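Local coordinates for protein xylose isomerase-like TIM barrel (Anabaena variabilis ATCC 29413, PDB 2QW5) that binds a zinc ion and D-xylose in a TIM barrel and is probably a sugar or sugar-phosphate isomerase or epimerase, at residues Gly192-Lys195 with Leu196-Ile200; Leu151-His154 with Leu155-Arg158. All coordinates share one frame; numbering follows the deposited sequence.

Contact 1: Gly192-Lys195 with Leu196-Ile200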
# COMPACT_ATOMS: atom_id res chain seq x y z
N GLY A 192 -11.08 16.12 3.82
CA GLY A 192 -11.92 17.28 3.99
C GLY A 192 -11.13 18.50 4.39
O GLY A 192 -9.97 18.37 4.70
N PRO A 193 -11.73 19.71 4.32
CA PRO A 193 -13.07 20.01 3.77
C PRO A 193 -13.06 19.87 2.24
O PRO A 193 -12.11 20.32 1.57
CB PRO A 193 -13.35 21.45 4.24
CG PRO A 193 -11.98 22.05 4.49
CD PRO A 193 -11.08 20.91 4.91
N ASN A 194 -14.08 19.19 1.71
CA ASN A 194 -14.18 18.95 0.26
C ASN A 194 -15.04 19.96 -0.49
O ASN A 194 -14.72 20.32 -1.65
CB ASN A 194 -14.69 17.53 -0.06
CG ASN A 194 -13.87 16.42 0.59
OD1 ASN A 194 -14.44 15.56 1.27
ND2 ASN A 194 -12.55 16.47 0.44
N LYS A 195 -16.11 20.41 0.17
CA LYS A 195 -17.09 21.34 -0.38
C LYS A 195 -17.07 22.70 0.32
O LYS A 195 -16.71 22.82 1.49
CB LYS A 195 -18.49 20.77 -0.22
CG LYS A 195 -18.69 19.44 -0.83
CD LYS A 195 -19.92 18.73 -0.29
CE LYS A 195 -21.18 19.24 -0.90
NZ LYS A 195 -22.26 18.26 -0.56
N LEU A 196 -17.55 23.70 -0.41
CA LEU A 196 -17.64 25.07 0.08
C LEU A 196 -18.65 25.09 1.24
O LEU A 196 -18.48 25.90 2.15
CB LEU A 196 -18.01 26.04 -1.07
CG LEU A 196 -17.59 27.49 -1.13
CD1 LEU A 196 -16.16 27.73 -0.75
CD2 LEU A 196 -17.86 28.00 -2.59
N SER A 197 -19.65 24.20 1.24
CA SER A 197 -20.63 24.11 2.38
C SER A 197 -19.93 23.65 3.67
O SER A 197 -20.23 24.14 4.79
CB SER A 197 -21.81 23.19 2.03
OG SER A 197 -21.37 21.86 1.80
N GLN A 198 -19.00 22.70 3.53
CA GLN A 198 -18.24 22.16 4.66
C GLN A 198 -17.27 23.22 5.22
O GLN A 198 -17.08 23.30 6.43
CB GLN A 198 -17.47 20.89 4.24
CG GLN A 198 -18.41 19.73 3.85
CD GLN A 198 -17.76 18.59 3.11
OE1 GLN A 198 -16.69 18.77 2.49
NE2 GLN A 198 -18.37 17.40 3.20
N LEU A 199 -16.60 23.97 4.34
CA LEU A 199 -15.71 25.05 4.79
C LEU A 199 -16.49 26.23 5.42
O LEU A 199 -16.02 26.83 6.38
CB LEU A 199 -14.83 25.55 3.66
CG LEU A 199 -13.78 26.61 3.98
CD1 LEU A 199 -12.95 26.26 5.21
CD2 LEU A 199 -12.90 26.80 2.74
N ILE A 200 -17.68 26.54 4.88
CA ILE A 200 -18.53 27.59 5.41
C ILE A 200 -18.95 27.21 6.82
O ILE A 200 -18.88 28.05 7.73
CB ILE A 200 -19.72 27.91 4.51
CG1 ILE A 200 -19.26 28.79 3.33
CG2 ILE A 200 -20.80 28.69 5.27
CD1 ILE A 200 -20.29 28.98 2.25
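Gln198 reaches back from the first turn of helix 196-203 to the loop that leads into it, at the end of the barrel where strand 179-182 gives way to its helix. Lys195 is the N-cap residue of this TIM-barrel helix. The side-chain hydrogen bonds come first: Gln198 OE1 accepts from Asn194 N at 2.8 Å and from Lys195 N at 2.9 Å, so one amide oxygen grips two successive backbone N-H groups. Asn194 N lies almost in line with the C=O bond (167°), whereas Lys195 N stands above the carbonyl plane. A chain extended beyond CG (chi2 165°) gives glutamine the length to span this gap. Backbone bonding then starts the helix, with Leu199 N donating to Lys195 O at 3.1 Å.

Apolar contacts are looser. Pro193, which follows a cis peptide bond, lays its ring beside the helix, with CG 4.4 Å from Leu199 CD1; Leu199 in turn packs on Pro184, next to the zinc ligand Glu183.

Polar partners beyond the turn complete the site. Lys195 sends its methylenes past Ser197 and Gln198 toward a long, weak ion pair with Glu225. The amide of Asn194 suits a place with acceptors for its NH2 and a hydroxyl for its oxygen: ND2 bonds to the carbonyls of Ile185 and Thr190, and OD1 to Thr296 of the second subunit, while Asn194 CB rests 3.5 Å from Gln198 OE1.

Contact 2: Leu151-His154 with Leu155-Arg158; sequences LQEH and LKVR
Leu151 and Leu155, one turn apart on helix 148-176, cover its buried side, where Leu151 CG touches Leu155 CD1 at 3.9 Å. Beneath them runs the alpha-helical bond from Leu155 N to Leu151 O, 2.8 Å. On another side of the helix, Glu153 and Lys156 lie side by side and form a salt bridge, Lys156 NZ to Glu153 OE2 at 3.0 Å, on the syn side but tilted out of the carboxylate plane. Long, flexible charged chains suit this exposed surface.

His154 is modelled in two conformers. In the one described here, Arg158 NH1 donates a hydrogen bond to His154 NE2 (3.0 Å). That bond lies within a few degrees of both flat groups' planes, yet imidazole and guanidinium are turned 86° against each other, so the two meet at their edges without stacking. Bends at chi2 and chi3 (-73° and -69°) fold the arginine back to the ring, and in this conformer Arg158 CG passes 3.6 Å from His154 NE2.

A second shell fixes the polar ends. Ser97 takes Arg158 NE and Asp95 forms a salt bridge with NH2, holding the guanidinium in place beside the histidine. Across the subunit interface, Arg298 of the second subunit shares Glu153 OE2, and the carbonyl of its Thr296 receives Gln152 NE2. Helix 148-176 connects strand 125-128 to strand 179-182 on the outside of the barrel, and this early part of it meets loops of its own chain and the second subunit.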
# COMPACT_ATOMS: atom_id res chain seq x y z
N LEU A 151 -16.38 8.75 8.54
CA LEU A 151 -15.44 9.83 8.32
C LEU A 151 -16.03 11.19 8.72
O LEU A 151 -15.35 11.99 9.36
CB LEU A 151 -14.96 9.90 6.84
CG LEU A 151 -14.01 11.04 6.51
CD1 LEU A 151 -12.76 10.99 7.41
CD2 LEU A 151 -13.65 10.96 5.01
N GLN A 152 -17.28 11.44 8.35
CA GLN A 152 -17.94 12.73 8.68
C GLN A 152 -18.08 12.93 10.20
O GLN A 152 -17.88 14.03 10.68
CB GLN A 152 -19.29 12.90 7.92
CG GLN A 152 -19.10 13.06 6.38
CD GLN A 152 -18.25 14.26 5.98
OE1 GLN A 152 -18.33 15.30 6.62
NE2 GLN A 152 -17.42 14.12 4.92
N GLU A 153 -18.36 11.87 10.95
CA GLU A 153 -18.41 11.94 12.42
C GLU A 153 -17.03 12.25 13.01
O GLU A 153 -16.93 13.10 13.91
CB GLU A 153 -19.00 10.65 13.03
CG GLU A 153 -20.45 10.43 12.72
CD GLU A 153 -21.34 11.58 13.26
OE1 GLU A 153 -21.22 11.98 14.45
OE2 GLU A 153 -22.13 12.11 12.47
N HIS A 154 -16.00 11.58 12.47
CA HIS A 154 -14.58 11.80 12.82
C HIS A 154 -14.17 13.26 12.56
O HIS A 154 -13.50 13.91 13.40
CB HIS A 154 -13.69 10.86 11.99
CG HIS A 154 -12.21 11.08 12.16
ND1 HIS A 154 -11.44 10.31 13.00
CD2 HIS A 154 -11.36 11.95 11.56
CE1 HIS A 154 -10.19 10.73 12.94
NE2 HIS A 154 -10.12 11.72 12.08
N LEU A 155 -14.54 13.76 11.38
CA LEU A 155 -14.19 15.14 11.00
C LEU A 155 -14.80 16.22 11.88
O LEU A 155 -14.21 17.30 11.97
CB LEU A 155 -14.47 15.42 9.53
CG LEU A 155 -13.59 14.74 8.48
CD1 LEU A 155 -14.22 14.93 7.10
CD2 LEU A 155 -12.13 15.21 8.53
N LYS A 156 -15.95 15.97 12.51
CA LYS A 156 -16.55 16.97 13.43
C LYS A 156 -15.61 17.28 14.59
O LYS A 156 -15.49 18.44 14.98
CB LYS A 156 -17.88 16.50 14.01
CG LYS A 156 -19.00 16.32 13.00
CD LYS A 156 -20.21 15.68 13.73
CE LYS A 156 -21.36 15.45 12.76
NZ LYS A 156 -22.55 14.92 13.47
N VAL A 157 -14.93 16.25 15.09
CA VAL A 157 -14.00 16.40 16.22
C VAL A 157 -12.74 17.16 15.75
O VAL A 157 -12.28 18.05 16.44
CB VAL A 157 -13.61 15.05 16.86
CG1 VAL A 157 -12.65 15.25 18.06
CG2 VAL A 157 -14.84 14.28 17.27
N ARG A 158 -12.25 16.83 14.54
CA ARG A 158 -11.08 17.49 13.97
C ARG A 158 -11.36 18.96 13.71
O ARG A 158 -10.55 19.83 14.09
CB ARG A 158 -10.66 16.80 12.65
CG ARG A 158 -10.35 15.29 12.79
CD ARG A 158 -9.03 14.99 13.51
NE ARG A 158 -7.91 15.40 12.65
CZ ARG A 158 -7.40 14.70 11.63
NH1 ARG A 158 -7.84 13.48 11.33
NH2 ARG A 158 -6.42 15.23 10.92

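The contacts follow one another around the barrel: helix 148-176, carrying contact 2, leads into strand 179-182, and the loop after that strand opens contact 1. Both are partly buried, but contact 1 has more buried residues, no exposed ones, and lies nearer the zinc and xylose. Its chemistry differs accordingly: a neutral amide serves backbone N-H groups before a helix begins, whereas contact 2, within a formed helix, pairs charged and polar chains on its outer side and two leucines on its buried side. They touch where Gln198 NE2 packs 3.8 Å from Gln152 NE2. Thr296 of the second subunit reaches both contacts, bonding to Asn194 OD1 through OG1 and to Gln152 NE2 through its carbonyl.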